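Local atomic coordinates of alpha-Amylase (Thermotoga maritima, PDB entry 2B5D), a protein that is named an alpha-amylase and belongs to glycoside hydrolase family 57, whose members are built round a barrel of parallel strands and surrounding helices. Residues V140-N143 with A144-F148; W212-D215 with E216-Y220; K378-A382 with S383-D387. One frame throughout, in Å; residues are numbered along the deposited sequence.

Interaction 1. Residues V140-N143 with A144-F148; sequences VTCN and ATHAF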
loop_
_atom_site.group_PDB
_atom_site.type_symbol
_atom_site.label_atom_id
_atom_site.label_comp_id
_atom_site.label_asym_id
_atom_site.label_seq_id
_atom_site.Cartn_x
_atom_site.Cartn_y
_atom_site.Cartn_z
ATOM N N VAL A 140 -34.963 -18.996 11.158
ATOM C CA VAL A 140 -35.307 -17.627 11.389
ATOM C C VAL A 140 -34.678 -16.716 10.294
ATOM O O VAL A 140 -33.733 -17.118 9.584
ATOM C CB VAL A 140 -34.851 -17.226 12.782
ATOM C CG1 VAL A 140 -35.347 -18.266 13.813
ATOM C CG2 VAL A 140 -33.342 -17.090 12.855
ATOM N N THR A 141 -35.221 -15.516 10.130
ATOM C CA THR A 141 -34.704 -14.574 9.131
ATOM C C THR A 141 -33.649 -13.695 9.796
ATOM O O THR A 141 -33.325 -13.897 10.965
ATOM C CB THR A 141 -35.866 -13.675 8.483
ATOM O OG1 THR A 141 -35.309 -12.811 7.483
ATOM C CG2 THR A 141 -36.529 -12.800 9.498
ATOM N N CYS A 142 -33.149 -12.695 9.073
ATOM C CA CYS A 142 -32.238 -11.719 9.629
ATOM C C CYS A 142 -32.558 -10.387 8.971
ATOM O O CYS A 142 -33.217 -10.370 7.962
ATOM C CB CYS A 142 -30.777 -12.197 9.341
ATOM S SG CYS A 142 -29.544 -11.097 9.993
ATOM N N ASN A 143 -32.117 -9.253 9.511
ATOM C CA ASN A 143 -32.327 -8.023 8.764
ATOM C C ASN A 143 -31.682 -8.080 7.358
ATOM O O ASN A 143 -30.766 -8.920 7.125
ATOM C CB ASN A 143 -31.953 -6.755 9.550
ATOM C CG ASN A 143 -30.655 -6.862 10.335
ATOM O OD1 ASN A 143 -30.487 -7.718 11.192
ATOM N ND2 ASN A 143 -29.789 -5.900 10.136
ATOM N N ALA A 144 -32.132 -7.236 6.409
ATOM C CA ALA A 144 -32.003 -7.591 4.969
ATOM C C ALA A 144 -30.522 -7.734 4.593
ATOM O O ALA A 144 -30.138 -8.541 3.743
ATOM C CB ALA A 144 -32.648 -6.508 4.076
ATOM N N THR A 145 -29.704 -6.915 5.225
ATOM C CA THR A 145 -28.349 -6.836 4.798
ATOM C C THR A 145 -27.359 -7.111 5.944
ATOM O O THR A 145 -26.170 -6.899 5.760
ATOM C CB THR A 145 -28.198 -5.510 4.023
ATOM O OG1 THR A 145 -27.822 -5.795 2.677
ATOM C CG2 THR A 145 -27.375 -4.494 4.645
ATOM N N HIS A 146 -27.866 -7.552 7.115
ATOM C CA HIS A 146 -27.041 -7.871 8.289
ATOM C C HIS A 146 -26.344 -6.590 8.715
ATOM O O HIS A 146 -25.180 -6.590 9.149
ATOM C CB HIS A 146 -26.049 -8.981 7.946
ATOM C CG HIS A 146 -25.508 -9.746 9.118
ATOM N ND1 HIS A 146 -24.367 -9.354 9.802
ATOM C CD2 HIS A 146 -25.889 -10.929 9.666
ATOM C CE1 HIS A 146 -24.109 -10.236 10.753
ATOM N NE2 HIS A 146 -25.010 -11.207 10.684
ATOM N N ALA A 147 -27.047 -5.479 8.549
ATOM C CA ALA A 147 -26.589 -4.231 9.134
ATOM C C ALA A 147 -26.711 -4.286 10.655
ATOM O O ALA A 147 -27.617 -4.916 11.196
ATOM C CB ALA A 147 -27.420 -3.011 8.560
ATOM N N PHE A 148 -25.850 -3.563 11.343
ATOM C CA PHE A 148 -25.874 -3.534 12.774
ATOM C C PHE A 148 -26.845 -2.425 13.137
ATOM O O PHE A 148 -26.488 -1.261 13.080
ATOM C CB PHE A 148 -24.462 -3.261 13.296
ATOM C CG PHE A 148 -24.351 -3.123 14.777
ATOM C CD1 PHE A 148 -23.948 -1.927 15.318
ATOM C CD2 PHE A 148 -24.529 -4.217 15.618
ATOM C CE1 PHE A 148 -23.808 -1.772 16.711
ATOM C CE2 PHE A 148 -24.376 -4.084 17.007
ATOM C CZ PHE A 148 -24.008 -2.828 17.545
#

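Interaction 2. Residues W212-D215 with E216-Y220; sequences WFAD and EQPRY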
loop_
_atom_site.group_PDB
_atom_site.type_symbol
_atom_site.label_atom_id
_atom_site.label_comp_id
_atom_site.label_asym_id
_atom_site.label_seq_id
_atom_site.Cartn_x
_atom_site.Cartn_y
_atom_site.Cartn_z
ATOM N N TRP A 212 -29.177 -9.057 31.935
ATOM C CA TRP A 212 -28.442 -8.680 33.152
ATOM C C TRP A 212 -28.570 -7.233 33.425
ATOM O O TRP A 212 -28.487 -6.777 34.567
ATOM C CB TRP A 212 -26.934 -9.026 33.066
ATOM C CG TRP A 212 -26.677 -10.507 32.989
ATOM C CD1 TRP A 212 -27.473 -11.509 33.487
ATOM C CD2 TRP A 212 -25.531 -11.150 32.430
ATOM N NE1 TRP A 212 -26.918 -12.739 33.209
ATOM C CE2 TRP A 212 -25.719 -12.542 32.573
ATOM C CE3 TRP A 212 -24.368 -10.685 31.813
ATOM C CZ2 TRP A 212 -24.767 -13.477 32.147
ATOM C CZ3 TRP A 212 -23.413 -11.631 31.372
ATOM C CH2 TRP A 212 -23.634 -13.000 31.535
ATOM N N PHE A 213 -28.687 -6.466 32.360
ATOM C CA PHE A 213 -28.629 -5.039 32.534
ATOM C C PHE A 213 -30.014 -4.344 32.400
ATOM O O PHE A 213 -30.098 -3.125 32.468
ATOM C CB PHE A 213 -27.573 -4.462 31.601
ATOM C CG PHE A 213 -26.768 -3.402 32.241
ATOM C CD1 PHE A 213 -25.879 -3.722 33.251
ATOM C CD2 PHE A 213 -26.958 -2.074 31.895
ATOM C CE1 PHE A 213 -25.164 -2.726 33.906
ATOM C CE2 PHE A 213 -26.216 -1.048 32.516
ATOM C CZ PHE A 213 -25.323 -1.377 33.534
ATOM N N ALA A 214 -31.072 -5.145 32.232
ATOM C CA ALA A 214 -32.466 -4.714 32.311
ATOM C C ALA A 214 -32.798 -4.013 33.664
ATOM O O ALA A 214 -32.090 -4.202 34.675
ATOM C CB ALA A 214 -33.360 -5.901 32.066
ATOM N N ASP A 215 -33.849 -3.195 33.700
ATOM C CA ASP A 215 -34.127 -2.407 34.938
ATOM C C ASP A 215 -34.397 -3.298 36.139
ATOM O O ASP A 215 -33.971 -3.005 37.274
ATOM C CB ASP A 215 -35.268 -1.396 34.750
ATOM C CG ASP A 215 -34.843 -0.184 33.953
ATOM O OD1 ASP A 215 -35.763 0.532 33.517
ATOM O OD2 ASP A 215 -33.614 0.067 33.766
ATOM N N GLU A 216 -35.106 -4.389 35.875
ATOM C CA GLU A 216 -35.163 -5.528 36.802
ATOM C C GLU A 216 -34.778 -6.780 36.032
ATOM O O GLU A 216 -35.338 -7.053 34.957
ATOM C CB GLU A 216 -36.566 -5.695 37.415
ATOM C CG GLU A 216 -36.576 -6.285 38.842
ATOM C CD GLU A 216 -38.019 -6.584 39.384
ATOM O OE1 GLU A 216 -38.556 -5.726 40.142
ATOM O OE2 GLU A 216 -38.609 -7.653 39.046
ATOM N N GLN A 217 -33.822 -7.542 36.591
ATOM C CA GLN A 217 -33.313 -8.726 35.922
ATOM C C GLN A 217 -34.432 -9.749 35.869
ATOM O O GLN A 217 -35.151 -9.927 36.835
ATOM C CB GLN A 217 -32.094 -9.316 36.642
ATOM C CG GLN A 217 -30.809 -8.477 36.591
ATOM C CD GLN A 217 -29.562 -9.299 36.987
ATOM O OE1 GLN A 217 -28.401 -8.910 36.724
ATOM N NE2 GLN A 217 -29.801 -10.429 37.648
ATOM N N PRO A 218 -34.623 -10.396 34.719
ATOM C CA PRO A 218 -35.480 -11.591 34.649
ATOM C C PRO A 218 -35.228 -12.635 35.746
ATOM O O PRO A 218 -34.077 -12.987 36.026
ATOM C CB PRO A 218 -35.141 -12.160 33.291
ATOM C CG PRO A 218 -34.834 -10.920 32.459
ATOM C CD PRO A 218 -34.122 -9.985 33.400
ATOM N N ARG A 219 -36.305 -13.181 36.303
ATOM C CA ARG A 219 -36.204 -13.960 37.538
ATOM C C ARG A 219 -35.438 -15.267 37.365
ATOM O O ARG A 219 -34.621 -15.608 38.225
ATOM C CB ARG A 219 -37.562 -14.158 38.202
ATOM C CG ARG A 219 -38.550 -15.106 37.522
ATOM C CD ARG A 219 -39.847 -15.241 38.399
ATOM N NE ARG A 219 -40.938 -15.652 37.523
ATOM C CZ ARG A 219 -41.770 -14.797 36.922
ATOM N NH1 ARG A 219 -42.672 -15.241 36.049
ATOM N NH2 ARG A 219 -41.666 -13.504 37.195
ATOM N N TYR A 220 -35.702 -15.947 36.245
ATOM C CA TYR A 220 -34.976 -17.110 35.817
ATOM C C TYR A 220 -33.692 -16.855 35.009
ATOM O O TYR A 220 -33.328 -17.710 34.236
ATOM C CB TYR A 220 -35.905 -18.007 34.993
ATOM C CG TYR A 220 -37.130 -18.427 35.778
ATOM C CD1 TYR A 220 -38.420 -18.173 35.292
ATOM C CD2 TYR A 220 -36.990 -19.050 37.039
ATOM C CE1 TYR A 220 -39.559 -18.548 36.025
ATOM C CE2 TYR A 220 -38.096 -19.412 37.798
ATOM C CZ TYR A 220 -39.380 -19.162 37.284
ATOM O OH TYR A 220 -40.459 -19.542 38.023
#

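Interaction 3. Residues K378-A382 with S383-D387; sequences KLVTA and SEVID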
loop_
_atom_site.group_PDB
_atom_site.type_symbol
_atom_site.label_atom_id
_atom_site.label_comp_id
_atom_site.label_asym_id
_atom_site.label_seq_id
_atom_site.Cartn_x
_atom_site.Cartn_y
_atom_site.Cartn_z
ATOM N N LYS A 378 -33.528 -32.625 26.587
ATOM C CA LYS A 378 -34.318 -32.663 25.376
ATOM C C LYS A 378 -33.775 -31.581 24.412
ATOM O O LYS A 378 -33.424 -30.477 24.837
ATOM C CB LYS A 378 -35.764 -32.343 25.760
ATOM C CG LYS A 378 -36.792 -32.584 24.634
ATOM C CD LYS A 378 -38.195 -32.550 25.184
ATOM C CE LYS A 378 -38.338 -31.438 26.229
ATOM N NZ LYS A 378 -39.760 -30.938 26.359
ATOM N N LEU A 379 -33.673 -31.904 23.131
ATOM C CA LEU A 379 -33.439 -30.872 22.124
ATOM C C LEU A 379 -34.784 -30.207 21.856
ATOM O O LEU A 379 -35.770 -30.903 21.728
ATOM C CB LEU A 379 -32.921 -31.455 20.823
ATOM C CG LEU A 379 -31.594 -32.230 20.819
ATOM C CD1 LEU A 379 -31.313 -32.786 19.400
ATOM C CD2 LEU A 379 -30.435 -31.391 21.303
ATOM N N VAL A 380 -34.799 -28.870 21.793
ATOM C CA VAL A 380 -35.971 -28.074 21.381
ATOM C C VAL A 380 -35.578 -27.086 20.281
ATOM O O VAL A 380 -34.408 -26.722 20.162
ATOM C CB VAL A 380 -36.589 -27.279 22.593
ATOM C CG1 VAL A 380 -37.019 -28.233 23.713
ATOM C CG2 VAL A 380 -35.619 -26.206 23.156
ATOM N N THR A 381 -36.531 -26.677 19.449
ATOM C CA THR A 381 -36.296 -25.523 18.564
ATOM C C THR A 381 -36.912 -24.346 19.296
ATOM O O THR A 381 -37.654 -24.534 20.247
ATOM C CB THR A 381 -36.973 -25.665 17.201
ATOM O OG1 THR A 381 -38.381 -25.486 17.381
ATOM C CG2 THR A 381 -36.671 -27.006 16.575
ATOM N N ALA A 382 -36.649 -23.136 18.840
ATOM C CA ALA A 382 -37.127 -21.963 19.538
ATOM C C ALA A 382 -38.654 -21.767 19.379
ATOM O O ALA A 382 -39.320 -21.229 20.260
ATOM C CB ALA A 382 -36.380 -20.767 19.067
ATOM N N SER A 383 -39.203 -22.191 18.247
ATOM C CA SER A 383 -40.629 -22.046 18.037
ATOM C C SER A 383 -41.395 -23.098 18.880
ATOM O O SER A 383 -42.470 -22.797 19.376
ATOM C CB SER A 383 -40.955 -22.196 16.572
ATOM O OG SER A 383 -40.338 -23.387 16.130
ATOM N N GLU A 384 -40.830 -24.296 19.084
ATOM C CA GLU A 384 -41.399 -25.238 20.070
ATOM C C GLU A 384 -41.509 -24.624 21.450
ATOM O O GLU A 384 -42.523 -24.782 22.130
ATOM C CB GLU A 384 -40.577 -26.497 20.199
ATOM C CG GLU A 384 -40.877 -27.535 19.167
ATOM C CD GLU A 384 -39.840 -28.635 19.172
ATOM O OE1 GLU A 384 -38.802 -28.461 19.868
ATOM O OE2 GLU A 384 -40.053 -29.670 18.481
ATOM N N VAL A 385 -40.471 -23.932 21.893
ATOM C CA VAL A 385 -40.583 -23.359 23.211
ATOM C C VAL A 385 -41.601 -22.233 23.370
ATOM O O VAL A 385 -42.277 -22.184 24.384
ATOM C CB VAL A 385 -39.220 -23.193 24.006
ATOM C CG1 VAL A 385 -38.003 -23.703 23.228
ATOM C CG2 VAL A 385 -39.062 -21.810 24.678
ATOM N N ILE A 386 -41.752 -21.363 22.376
ATOM C CA ILE A 386 -42.735 -20.266 22.501
ATOM C C ILE A 386 -44.166 -20.800 22.430
ATOM O O ILE A 386 -45.037 -20.216 23.044
ATOM C CB ILE A 386 -42.516 -19.084 21.511
ATOM C CG1 ILE A 386 -42.864 -19.472 20.072
ATOM C CG2 ILE A 386 -41.112 -18.472 21.687
ATOM C CD1 ILE A 386 -42.933 -18.255 19.101
ATOM N N ASP A 387 -44.339 -21.933 21.729
ATOM C CA ASP A 387 -45.599 -22.660 21.565
ATOM C C ASP A 387 -45.988 -23.527 22.778
ATOM O O ASP A 387 -47.143 -23.926 22.907
ATOM C CB ASP A 387 -45.570 -23.541 20.305
ATOM C CG ASP A 387 -45.745 -22.726 19.001
ATOM O OD1 ASP A 387 -46.032 -21.508 19.069
ATOM O OD2 ASP A 387 -45.581 -23.296 17.900
#

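Interaction 1. Residues V140-N143 with A144-F148
Asn143 to His146 form a type I beta turn, closed by His146 N donating to Asn143 O at 3.2 Å. The turn follows directly on strand 137-142, one of the parallel strands of the family 57 barrel, and swings the chain towards helix 156-174. Asn143 supports it a second time with its side chain. Its CG sits between the backbone N and the carbonyl carbon (chi1 43°), which brings the amide alongside the next part of the loop. ND2 then gives a short bond of 2.6 Å to Ala147 O, bent to 147° at the hydrogen but lying on a lone pair in the carbonyl plane and nearly in the plane of its own amide. The same amide has weak bonds further out, ND2 to Gln162 and OD1 to the backbone of Ala184, which help fix its rotation in this buried place. The imidazole of His146 belongs to a cluster: NE2 is hydrogen-bonded to NE2 of His10, and the ring stacks on His12. Cys142 reaches that imidazole obliquely, its SG 3.7 Å from His146 CD2.

Interaction 2. Residues W212-D215 with E216-Y220
Gln217 folds back on Trp212, and the two residues mark the tight part of an irregular loop that leaves helix 209-212 and runs on to strand 226-227 at the periphery of the family 57 barrel domain. The chain doubles back through Ala214, Asp215 and Glu216, and no clear hydrogen bond joins its two limbs; side chains and carbonyls do the work. Gln217 CG comes to 3.5 Å from Trp212 O, and CD continues alongside the same residue, 4.0 Å from Trp212 CA. In Trp212 CG is anti to the carbonyl carbon (chi1 -65°), which points the indole away from the carbonyl that Gln217 meets; the end of the Gln217 side chain still comes obliquely near the indole, which also lies against Pro239. Further round the bend the buried methyl of Ala214 fills the inside of the fold. Its CB is 3.7 Å from Glu216 O and 4.4 Å from Pro218 CD, a looser apolar touch.

The outer side of the bend is quite different. Asp215 and Glu216 are exposed, and their carboxylates diverge, Asp215 CG lying 9.0 Å from Glu216 CD. Towards the second subunit, another copy of this protein, the loop is engaged again: Phe213 makes a cation-pi contact with Lys326 of that subunit, whose Arg333 packs on Gln217. At the far end the chain passes into a pair held apart from the bend. Tyr220 OH meets the guanidinium of Arg219 at its edge, in plane, and is hydrogen-bonded to Glu391. Alongside these polar atoms the aliphatic part of Arg219 lies over the phenol, CG standing 3.7 Å above the plane of the Tyr220 ring, over its centre.

Interaction 3. Residues K378-A382 with S383-D387
Thr381 N donates to Glu384 OE1 where strand 377-379 gives way to helix 382-388, in a bond 2.9 Å long and fairly straight at 159°, the carboxylate being met from above its plane. Glu384 has an extended chain beyond CG, which carries OE1 back past the side chain of Thr381, crossing it at about a right angle. Two backbone hydrogen bonds start the helix: Ile386 N to Ala382 O at 3.2 Å, and a weak one from Val385 N to Thr381 O. The other carboxylate oxygen of Glu384, OE2, makes a salt bridge to Arg52. A negative group here would probably also be favoured by the helix N-terminus. Apolar contact comes from Val380 and Val385, whose side chains cross at about a right angle; Val385 CG1 nearly eclipses the backbone N (chi1 -1°), so the closeness of the two methyls is doubtful. Phe235 of strand 233-236 packs on Val385 and Ala382. With Thr381 as N-cap and Glu384 three residues on, the bond from Thr381 N to the carboxylate is one half of a capping box, here starting the helix that follows the short strand 377-379, which lies parallel to strand 3-11.

Overall arrangement
Along the chain the three contacts come in series: interaction 1, then interaction 2, then interaction 3. Interactions 1 and 3 both reach the same mixed sheet, the first at strand 137-142 and the third at strand 377-379, which pairs in parallel with strand 3-11; their centres are about 22 Å apart and their nearest atoms about 6 Å. Interaction 1 lies deepest, about 10 Å from the centre of the chain, beside His10 of strand 3-11. Interaction 2 sits about 29 Å from that centre, about 26 Å from interaction 1 and about 22 Å from interaction 3 between centres, and faces the second subunit. Together they sample the buried end of a barrel strand, a strand-to-helix junction and the periphery involved in assembly.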